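Local coordinates for putative regulatory protein (Streptomyces coelicolor A3, PDB 2PZ9) that probably binds DNA as a dimeric transcriptional regulator of the TetR family, at residues 62-65 / 66-70; 78-81 / 82-86; 120-123 / 124-128; 108-111 / 112-116. One frame throughout, in Å; residues are numbered along the deposited sequence.

Interaction 1. Residues 62-65 / 66-70; sequences TSKE and RVYAY. With SO4 (sulfate ion), chain D; SO4 (sulfate ion), chain E.
The first turn of helix 64-70 is set by two nearly straight backbone bonds, V67 N to S63 O at 3.1 Å and Y68 N to K64 O at 3.2 Å. S63, at the N-cap, suits the post because its hydroxyl is short: with chi1 at 77°, OG sits between the backbone N and the carbonyl carbon and accepts a weak bond of 3.3 Å from R66 N. Beside it T62 packs crosswise against the R66 chain through OG1, while its methyl CG2 meets V67 CG2 at 4.1 Å, a small apolar patch where V67 also touches A57 of helix 53-59. K64 and Y68 run side by side, CE of the lysine 4.0 Å from CE2 of the ring, and K64 NZ ends on a sulfate oxygen, O1, at 2.8 Å. A second sulfate, also bound by T31, receives Y70 OH at 2.6 Å on O3, in the plane of the ring, and lies with O4 over one face of the R66 guanidinium. This helix belongs to the predicted helix-turn-helix motif. A lysine and a tyrosine that bond anions, probably from the crystallisation liquor, with an arginine face close by, suggest a surface that could likewise accept DNA phosphates.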
# COMPACT_ATOMS: atom_id res chain seq x y z
N THR A 62 -31.68 10.45 -5.35
CA THR A 62 -32.28 11.24 -4.25
C THR A 62 -31.81 12.73 -4.24
O THR A 62 -31.23 13.19 -5.22
CB THR A 62 -32.10 10.52 -2.86
OG1 THR A 62 -32.94 11.13 -1.89
CG2 THR A 62 -30.63 10.54 -2.37
N SER A 63 -32.07 13.48 -3.16
CA SER A 63 -31.62 14.89 -3.05
C SER A 63 -30.55 15.15 -1.98
O SER A 63 -30.40 14.38 -1.01
CB SER A 63 -32.81 15.85 -2.82
OG SER A 63 -33.27 15.81 -1.49
N LYS A 64 -29.82 16.25 -2.16
CA LYS A 64 -28.88 16.73 -1.15
C LYS A 64 -29.55 16.79 0.23
O LYS A 64 -29.00 16.25 1.18
CB LYS A 64 -28.31 18.10 -1.53
CG LYS A 64 -27.14 18.07 -2.52
CD LYS A 64 -26.54 19.46 -2.71
CE LYS A 64 -25.62 19.83 -1.56
NZ LYS A 64 -24.80 21.03 -1.86
N GLU A 65 -30.73 17.41 0.32
CA GLU A 65 -31.40 17.54 1.62
C GLU A 65 -31.63 16.18 2.30
O GLU A 65 -31.42 16.03 3.51
CB GLU A 65 -32.71 18.36 1.57
CG GLU A 65 -32.98 19.11 2.90
CD GLU A 65 -34.44 19.59 3.13
OE1 GLU A 65 -35.34 19.12 2.40
OE2 GLU A 65 -34.69 20.43 4.04
N ARG A 66 -32.02 15.18 1.50
CA ARG A 66 -32.27 13.83 2.00
C ARG A 66 -31.00 13.19 2.58
O ARG A 66 -31.01 12.64 3.69
CB ARG A 66 -32.81 12.95 0.88
CG ARG A 66 -33.91 12.03 1.31
CD ARG A 66 -35.25 12.53 0.77
NE ARG A 66 -36.37 12.34 1.71
CZ ARG A 66 -36.28 11.87 2.96
NH1 ARG A 66 -35.12 11.48 3.48
NH2 ARG A 66 -37.38 11.77 3.69
N VAL A 67 -29.92 13.26 1.81
CA VAL A 67 -28.63 12.73 2.23
C VAL A 67 -28.30 13.24 3.63
O VAL A 67 -28.00 12.46 4.55
CB VAL A 67 -27.53 13.10 1.22
CG1 VAL A 67 -26.16 12.62 1.69
CG2 VAL A 67 -27.85 12.53 -0.17
N TYR A 68 -28.41 14.55 3.80
CA TYR A 68 -28.10 15.21 5.06
C TYR A 68 -29.09 14.93 6.19
O TYR A 68 -28.86 15.34 7.32
CB TYR A 68 -27.94 16.72 4.86
CG TYR A 68 -26.76 17.15 4.01
CD1 TYR A 68 -25.45 16.70 4.27
CD2 TYR A 68 -26.95 18.04 2.94
CE1 TYR A 68 -24.36 17.13 3.49
CE2 TYR A 68 -25.86 18.46 2.15
CZ TYR A 68 -24.58 18.01 2.43
OH TYR A 68 -23.54 18.45 1.63
N ALA A 69 -30.20 14.27 5.89
CA ALA A 69 -31.07 13.79 6.97
C ALA A 69 -30.42 12.55 7.61
O ALA A 69 -30.31 12.47 8.83
CB ALA A 69 -32.45 13.50 6.47
N TYR A 70 -29.94 11.61 6.79
CA TYR A 70 -29.28 10.43 7.31
C TYR A 70 -27.93 10.78 7.91
O TYR A 70 -27.55 10.28 8.96
CB TYR A 70 -29.09 9.37 6.22
CG TYR A 70 -30.38 8.73 5.76
CD1 TYR A 70 -31.17 9.34 4.77
CD2 TYR A 70 -30.82 7.52 6.32
CE1 TYR A 70 -32.38 8.77 4.35
CE2 TYR A 70 -32.01 6.94 5.91
CZ TYR A 70 -32.79 7.57 4.92
OH TYR A 70 -33.98 7.02 4.51
S SO4 D . -36.64 7.94 1.80
O1 SO4 D . -36.48 8.57 0.48
O2 SO4 D . -36.95 6.51 1.69
O3 SO4 D . -35.41 8.09 2.57
O4 SO4 D . -37.72 8.61 2.50
S SO4 E . -21.28 19.10 -2.89
O1 SO4 E . -22.29 19.90 -2.21
O2 SO4 E . -21.95 18.05 -3.63
O3 SO4 E . -20.56 19.90 -3.88
O4 SO4 E . -20.35 18.56 -1.89

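Interaction 2. Residues 78-81 / 82-86; sequences YAHV and AERET. With SO4 (sulfate ion), chain C.
R84 reaches back beside H80, the two side chains pointing the same way, with R84 NH1 3.3 Å from H80 CE1 and the guanidinium and imidazole planes 46° apart. The backbone beneath makes successive alpha-helical bonds: H80 O takes R84 N at 2.9 Å, and A82 N, E83 N and E85 N are given to Y78 O, A79 O and V81 O. A82 O is gripped twice, by T86 N and by T86 OG1 at 2.8 Å, the hydroxyl standing well above the carbonyl plane; threonine is suited to this, since its short branch can fold back on the preceding turn. E83 O also accepts from T87 OG1. All this lies on helix 74-92, which in TetR-family proteins runs from the helix-turn-helix domain into the ligand-binding domain. Y78 belongs to the side facing inward: CG lies anti to the backbone N (chi1 -179°), CE1 rests 4.0 Å from A82 CB, and the buried OH is satisfied by L120 O of helix 115-127. On the same side the branched apolar side chain of V81 packs against L120 and the side chain of K40. On the solvent side R84 NH2 donates to sulfate O2 at 3.1 Å, the anion lying at the guanidinium edge and in its plane. Q33 NE2 also binds this sulfate, and the anion probably eases the closeness of R84 to R32.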
# COMPACT_ATOMS: atom_id res chain seq x y z
N TYR A 78 -18.69 9.58 4.87
CA TYR A 78 -17.49 8.76 4.73
C TYR A 78 -17.36 7.78 5.91
O TYR A 78 -17.32 6.56 5.69
CB TYR A 78 -16.20 9.57 4.55
CG TYR A 78 -14.97 8.66 4.37
CD1 TYR A 78 -14.13 8.33 5.46
CD2 TYR A 78 -14.65 8.11 3.11
CE1 TYR A 78 -13.02 7.50 5.30
CE2 TYR A 78 -13.53 7.27 2.94
CZ TYR A 78 -12.73 6.97 4.03
OH TYR A 78 -11.63 6.12 3.85
N ALA A 79 -17.33 8.31 7.13
CA ALA A 79 -17.07 7.50 8.32
C ALA A 79 -17.95 6.26 8.30
O ALA A 79 -17.46 5.14 8.46
CB ALA A 79 -17.28 8.30 9.62
N HIS A 80 -19.24 6.50 8.06
CA HIS A 80 -20.26 5.45 7.99
C HIS A 80 -19.90 4.38 6.96
O HIS A 80 -19.91 3.17 7.26
CB HIS A 80 -21.61 6.06 7.65
CG HIS A 80 -22.74 5.09 7.73
ND1 HIS A 80 -23.26 4.65 8.93
CD2 HIS A 80 -23.48 4.49 6.77
CE1 HIS A 80 -24.25 3.81 8.70
NE2 HIS A 80 -24.41 3.70 7.40
N VAL A 81 -19.56 4.84 5.77
CA VAL A 81 -19.20 3.96 4.69
C VAL A 81 -17.98 3.11 5.04
O VAL A 81 -17.99 1.89 4.83
CB VAL A 81 -18.96 4.75 3.43
CG1 VAL A 81 -18.53 3.82 2.32
CG2 VAL A 81 -20.24 5.51 3.05
N ALA A 82 -16.95 3.75 5.60
CA ALA A 82 -15.72 3.07 6.01
C ALA A 82 -16.04 1.98 7.03
O ALA A 82 -15.71 0.81 6.78
CB ALA A 82 -14.73 4.06 6.58
N GLU A 83 -16.67 2.35 8.15
CA GLU A 83 -17.17 1.38 9.14
C GLU A 83 -17.82 0.18 8.45
O GLU A 83 -17.35 -0.96 8.56
CB GLU A 83 -18.21 2.02 10.06
CG GLU A 83 -17.64 2.95 11.12
CD GLU A 83 -18.69 3.92 11.72
OE1 GLU A 83 -19.68 3.45 12.35
OE2 GLU A 83 -18.52 5.17 11.58
N ARG A 84 -18.90 0.46 7.72
CA ARG A 84 -19.65 -0.54 6.98
C ARG A 84 -18.69 -1.42 6.18
O ARG A 84 -18.83 -2.64 6.18
CB ARG A 84 -20.70 0.15 6.07
CG ARG A 84 -22.09 -0.52 6.02
CD ARG A 84 -23.10 0.03 7.09
NE ARG A 84 -24.45 -0.56 7.00
CZ ARG A 84 -25.50 -0.23 7.77
NH1 ARG A 84 -25.41 0.71 8.71
NH2 ARG A 84 -26.68 -0.83 7.61
N GLU A 85 -17.69 -0.81 5.54
CA GLU A 85 -16.70 -1.55 4.73
C GLU A 85 -15.80 -2.45 5.56
O GLU A 85 -15.61 -3.63 5.24
CB GLU A 85 -15.82 -0.58 3.95
CG GLU A 85 -16.47 -0.04 2.68
CD GLU A 85 -16.94 -1.16 1.76
OE1 GLU A 85 -16.07 -1.80 1.13
OE2 GLU A 85 -18.17 -1.41 1.68
N THR A 86 -15.24 -1.85 6.61
CA THR A 86 -14.40 -2.54 7.57
C THR A 86 -15.09 -3.77 8.14
O THR A 86 -14.49 -4.84 8.18
CB THR A 86 -14.02 -1.61 8.73
OG1 THR A 86 -13.64 -0.33 8.21
CG2 THR A 86 -12.87 -2.17 9.52
S SO4 C . -27.16 -2.16 3.60
O1 SO4 C . -28.60 -1.98 3.73
O2 SO4 C . -26.58 -2.46 4.92
O3 SO4 C . -26.92 -3.28 2.69
O4 SO4 C . -26.55 -0.93 3.09

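Interaction 3. Residues 120-123 / 124-128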
# COMPACT_ATOMS: atom_id res chain seq x y z
N LEU A 120 -10.85 3.29 -1.35
CA LEU A 120 -11.57 4.01 -0.32
C LEU A 120 -10.87 4.04 1.04
O LEU A 120 -10.86 5.09 1.69
CB LEU A 120 -13.02 3.53 -0.25
CG LEU A 120 -13.92 4.07 0.85
CD1 LEU A 120 -15.34 3.96 0.41
CD2 LEU A 120 -13.71 3.22 2.08
N ILE A 121 -10.27 2.94 1.49
CA ILE A 121 -9.52 3.10 2.75
C ILE A 121 -8.21 3.85 2.59
O ILE A 121 -7.80 4.59 3.50
CB ILE A 121 -9.33 1.83 3.61
CG1 ILE A 121 -8.59 0.73 2.85
CG2 ILE A 121 -10.70 1.44 4.32
CD1 ILE A 121 -8.58 -0.62 3.54
N THR A 122 -7.57 3.68 1.44
CA THR A 122 -6.31 4.40 1.16
C THR A 122 -6.53 5.92 1.16
O THR A 122 -5.74 6.65 1.74
CB THR A 122 -5.70 3.97 -0.19
OG1 THR A 122 -5.69 2.54 -0.28
CG2 THR A 122 -4.28 4.50 -0.32
N TRP A 123 -7.59 6.39 0.53
CA TRP A 123 -7.93 7.80 0.63
C TRP A 123 -8.00 8.24 2.08
O TRP A 123 -7.49 9.30 2.43
CB TRP A 123 -9.29 8.04 0.02
CG TRP A 123 -9.33 8.07 -1.43
CD1 TRP A 123 -9.87 7.13 -2.25
CD2 TRP A 123 -8.86 9.13 -2.29
NE1 TRP A 123 -9.77 7.53 -3.57
CE2 TRP A 123 -9.16 8.75 -3.62
CE3 TRP A 123 -8.22 10.36 -2.06
CZ2 TRP A 123 -8.84 9.56 -4.72
CZ3 TRP A 123 -7.90 11.16 -3.15
CH2 TRP A 123 -8.21 10.75 -4.47
N GLY A 124 -8.62 7.42 2.91
CA GLY A 124 -8.79 7.72 4.32
C GLY A 124 -7.49 7.75 5.10
O GLY A 124 -7.35 8.54 6.02
N ARG A 125 -6.55 6.88 4.76
CA ARG A 125 -5.27 6.89 5.49
C ARG A 125 -4.56 8.21 5.29
O ARG A 125 -4.14 8.86 6.25
CB ARG A 125 -4.38 5.73 5.07
CG ARG A 125 -5.13 4.42 5.05
CD ARG A 125 -4.21 3.26 5.14
NE ARG A 125 -4.84 2.09 4.55
CZ ARG A 125 -4.42 0.84 4.70
NH1 ARG A 125 -3.36 0.56 5.44
NH2 ARG A 125 -5.09 -0.15 4.11
N LEU A 126 -4.48 8.63 4.02
CA LEU A 126 -3.88 9.89 3.62
C LEU A 126 -4.65 11.15 4.00
O LEU A 126 -4.06 12.14 4.42
CB LEU A 126 -3.67 9.90 2.10
CG LEU A 126 -2.68 8.89 1.51
CD1 LEU A 126 -2.99 8.72 0.04
CD2 LEU A 126 -1.21 9.29 1.72
N GLU A 127 -5.96 11.13 3.84
CA GLU A 127 -6.75 12.33 4.10
C GLU A 127 -6.94 12.62 5.61
O GLU A 127 -6.93 13.78 6.02
CB GLU A 127 -8.08 12.32 3.34
CG GLU A 127 -7.94 12.29 1.84
CD GLU A 127 -9.13 12.89 1.12
OE1 GLU A 127 -9.55 13.99 1.52
OE2 GLU A 127 -9.64 12.28 0.15
N LEU A 128 -7.08 11.59 6.45
CA LEU A 128 -7.28 11.79 7.89
C LEU A 128 -5.97 11.61 8.69
O LEU A 128 -5.44 12.60 9.23
CB LEU A 128 -8.39 10.87 8.40
CG LEU A 128 -9.65 10.98 7.51
CD1 LEU A 128 -10.40 9.65 7.45
CD2 LEU A 128 -10.58 12.16 7.88
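W123 and E127, one turn apart, lie side by side and point the same way, with E127 OE2 3.3 Å from W123 CE3 and the carboxylate turned 67° from the indole plane. They stand near the end of helix 115-127, in the TetR-like C-terminal domain, and both bond to the backbone of helix 32-50 in the DNA-binding domain: W123 NE1 donates to A44 O, while the two oxygens of E127 accept the N-H groups of I48 and A49, near the end of that helix. A carboxylate suits that place because it can take two neighbouring amides at once, and E127, with CG anti to the carbonyl carbon (chi1 -62°) and the chain extended beyond it, carries its oxygens out to them. On another side of the helix I121 and R125 also lie alongside each other, pointing the same way. I121 CG1 lies between the backbone N and the carbonyl carbon (chi1 59°), which brings CD1 3.6 Å from R125 NH2, and the aliphatic part of the arginine runs beside the I121 carbonyl. The far end of R125 forms a salt bridge through NH1 with E184 of the second subunit. With an alanine here, that glutamate would probably be left without its partner charge and I121 without the chain lying along it. T122 and L126 pack on L126 and T122 of the same second subunit, a reciprocal threonine-leucine packing across the dimer interface. Between these faces, L126 N donates to T122 O at 3.3 Å, with an N-H...O angle of 178°.

Interaction 4. Residues 108-111 / 112-116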
# COMPACT_ATOMS: atom_id res chain seq x y z
N PHE A 108 -6.85 -11.76 -0.47
CA PHE A 108 -6.59 -11.49 -1.85
C PHE A 108 -7.90 -11.43 -2.61
O PHE A 108 -8.16 -10.50 -3.38
CB PHE A 108 -5.72 -12.57 -2.45
CG PHE A 108 -5.50 -12.41 -3.92
CD1 PHE A 108 -4.52 -11.54 -4.40
CD2 PHE A 108 -6.30 -13.10 -4.84
CE1 PHE A 108 -4.34 -11.38 -5.78
CE2 PHE A 108 -6.12 -12.95 -6.21
CZ PHE A 108 -5.15 -12.10 -6.69
N ASP A 109 -8.74 -12.44 -2.35
CA ASP A 109 -10.03 -12.60 -2.98
C ASP A 109 -10.90 -11.39 -2.75
O ASP A 109 -11.50 -10.87 -3.68
CB ASP A 109 -10.72 -13.81 -2.38
CG ASP A 109 -10.07 -15.11 -2.80
OD1 ASP A 109 -9.32 -15.13 -3.82
OD2 ASP A 109 -10.30 -16.12 -2.10
N HIS A 110 -10.95 -10.95 -1.50
CA HIS A 110 -11.77 -9.85 -1.11
C HIS A 110 -11.46 -8.58 -1.90
O HIS A 110 -12.36 -7.92 -2.40
CB HIS A 110 -11.59 -9.58 0.37
CG HIS A 110 -12.43 -8.45 0.87
ND1 HIS A 110 -13.59 -8.63 1.59
CD2 HIS A 110 -12.27 -7.10 0.75
CE1 HIS A 110 -14.11 -7.46 1.90
NE2 HIS A 110 -13.33 -6.51 1.40
N PHE A 111 -10.19 -8.23 -2.00
CA PHE A 111 -9.84 -7.03 -2.72
C PHE A 111 -9.79 -7.25 -4.20
O PHE A 111 -9.90 -6.29 -4.97
CB PHE A 111 -8.52 -6.47 -2.22
CG PHE A 111 -8.60 -5.92 -0.83
CD1 PHE A 111 -7.94 -6.55 0.23
CD2 PHE A 111 -9.37 -4.77 -0.56
CE1 PHE A 111 -8.04 -6.04 1.53
CE2 PHE A 111 -9.47 -4.25 0.74
CZ PHE A 111 -8.80 -4.88 1.78
N ALA A 112 -9.64 -8.49 -4.64
CA ALA A 112 -9.79 -8.79 -6.06
C ALA A 112 -11.24 -8.44 -6.42
O ALA A 112 -11.49 -7.75 -7.40
CB ALA A 112 -9.48 -10.25 -6.36
N ALA A 113 -12.17 -8.88 -5.57
CA ALA A 113 -13.59 -8.60 -5.76
C ALA A 113 -13.89 -7.09 -5.68
O ALA A 113 -14.51 -6.53 -6.60
CB ALA A 113 -14.42 -9.39 -4.74
N ARG A 114 -13.43 -6.44 -4.61
CA ARG A 114 -13.79 -5.05 -4.30
C ARG A 114 -12.57 -4.11 -4.41
O ARG A 114 -12.02 -3.66 -3.39
CB ARG A 114 -14.46 -4.93 -2.92
CG ARG A 114 -15.23 -6.18 -2.45
CD ARG A 114 -16.73 -5.95 -2.27
NE ARG A 114 -17.56 -6.69 -3.24
CZ ARG A 114 -17.91 -7.99 -3.15
NH1 ARG A 114 -17.50 -8.75 -2.12
NH2 ARG A 114 -18.67 -8.53 -4.10
N PRO A 115 -12.16 -3.80 -5.66
CA PRO A 115 -10.99 -2.97 -5.90
C PRO A 115 -11.12 -1.63 -5.20
O PRO A 115 -10.13 -1.08 -4.70
CB PRO A 115 -11.02 -2.76 -7.42
CG PRO A 115 -11.82 -3.86 -7.96
CD PRO A 115 -12.83 -4.19 -6.92
N ASP A 116 -12.34 -1.14 -5.14
CA ASP A 116 -12.61 0.19 -4.63
C ASP A 116 -12.74 0.28 -3.09
O ASP A 116 -12.79 1.38 -2.54
CB ASP A 116 -13.83 0.76 -5.35
CG ASP A 116 -15.08 -0.06 -5.12
OD1 ASP A 116 -14.99 -1.23 -4.64
OD2 ASP A 116 -16.17 0.48 -5.43
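The H110 imidazole carries R114 CG above one face, 4.3 Å from the plane and offset toward the rim, and meets F111 CD2 at its edge. For the F111 ring, H110 CD2 stands 3.9 Å above the centre of one face, while R114 O lies near the ring plane at the edge, 4.0 Å from F111 CD2. The R114 guanidinium in turn has A113 CB 4.0 Å above its centre, a methyl small enough to lie against the flat cation. At the other end F108 meets D109 OD1 at its edge, and its CE2 lies 4.3 Å from A112 CB, where another alanine leaves room, here for an aromatic ring. H110 has CG anti to the backbone N (chi1 -180°), which brings the imidazole alongside R114 CG. The backbone bonds A112 N to F108 O, A113 N to D109 O and R114 N to H110 O complete the last turn of helix 100-113. There, within the all-helical TetR-like C-terminal domain, R114 leaves helical geometry and also becomes the N-cap of helix 115-127. Proline suits the junction: P115 N is 3.4 Å from F111 O but has no hydrogen to give, so the bond that would carry the first helix onward cannot form, and the chain turns into the next one. D109 is held by a salt bridge to R202. F108 packs into helix 198-212, against V198 and L205 among others, whereas H110 and F111 lean on L89 of helix 74-92 and on H117, at the start of helix 115-127.

Interaction 1 is a surface contact on the DNA-binding side, polar and anion-binding, about 24 Å and 29 Å between centres from interactions 3 and 4. The other three are partly buried. Interaction 2, on helix 74-92, touches interaction 3 directly, through a tyrosine hydroxyl and a valine-leucine pair, so the long helix and helix 115-127 are fastened together. Interactions 3 and 4 share helix 115-127, the latter marking where helix 100-113 gives way to it; they have no other touch. Chemistry follows place: sulfate bound by a lysine and a tyrosine in 62-70 and by an arginine on the outer face of 78-86, subunit-bridging charge and leucine packing in 120-128, flat groups meeting face and edge in 108-116.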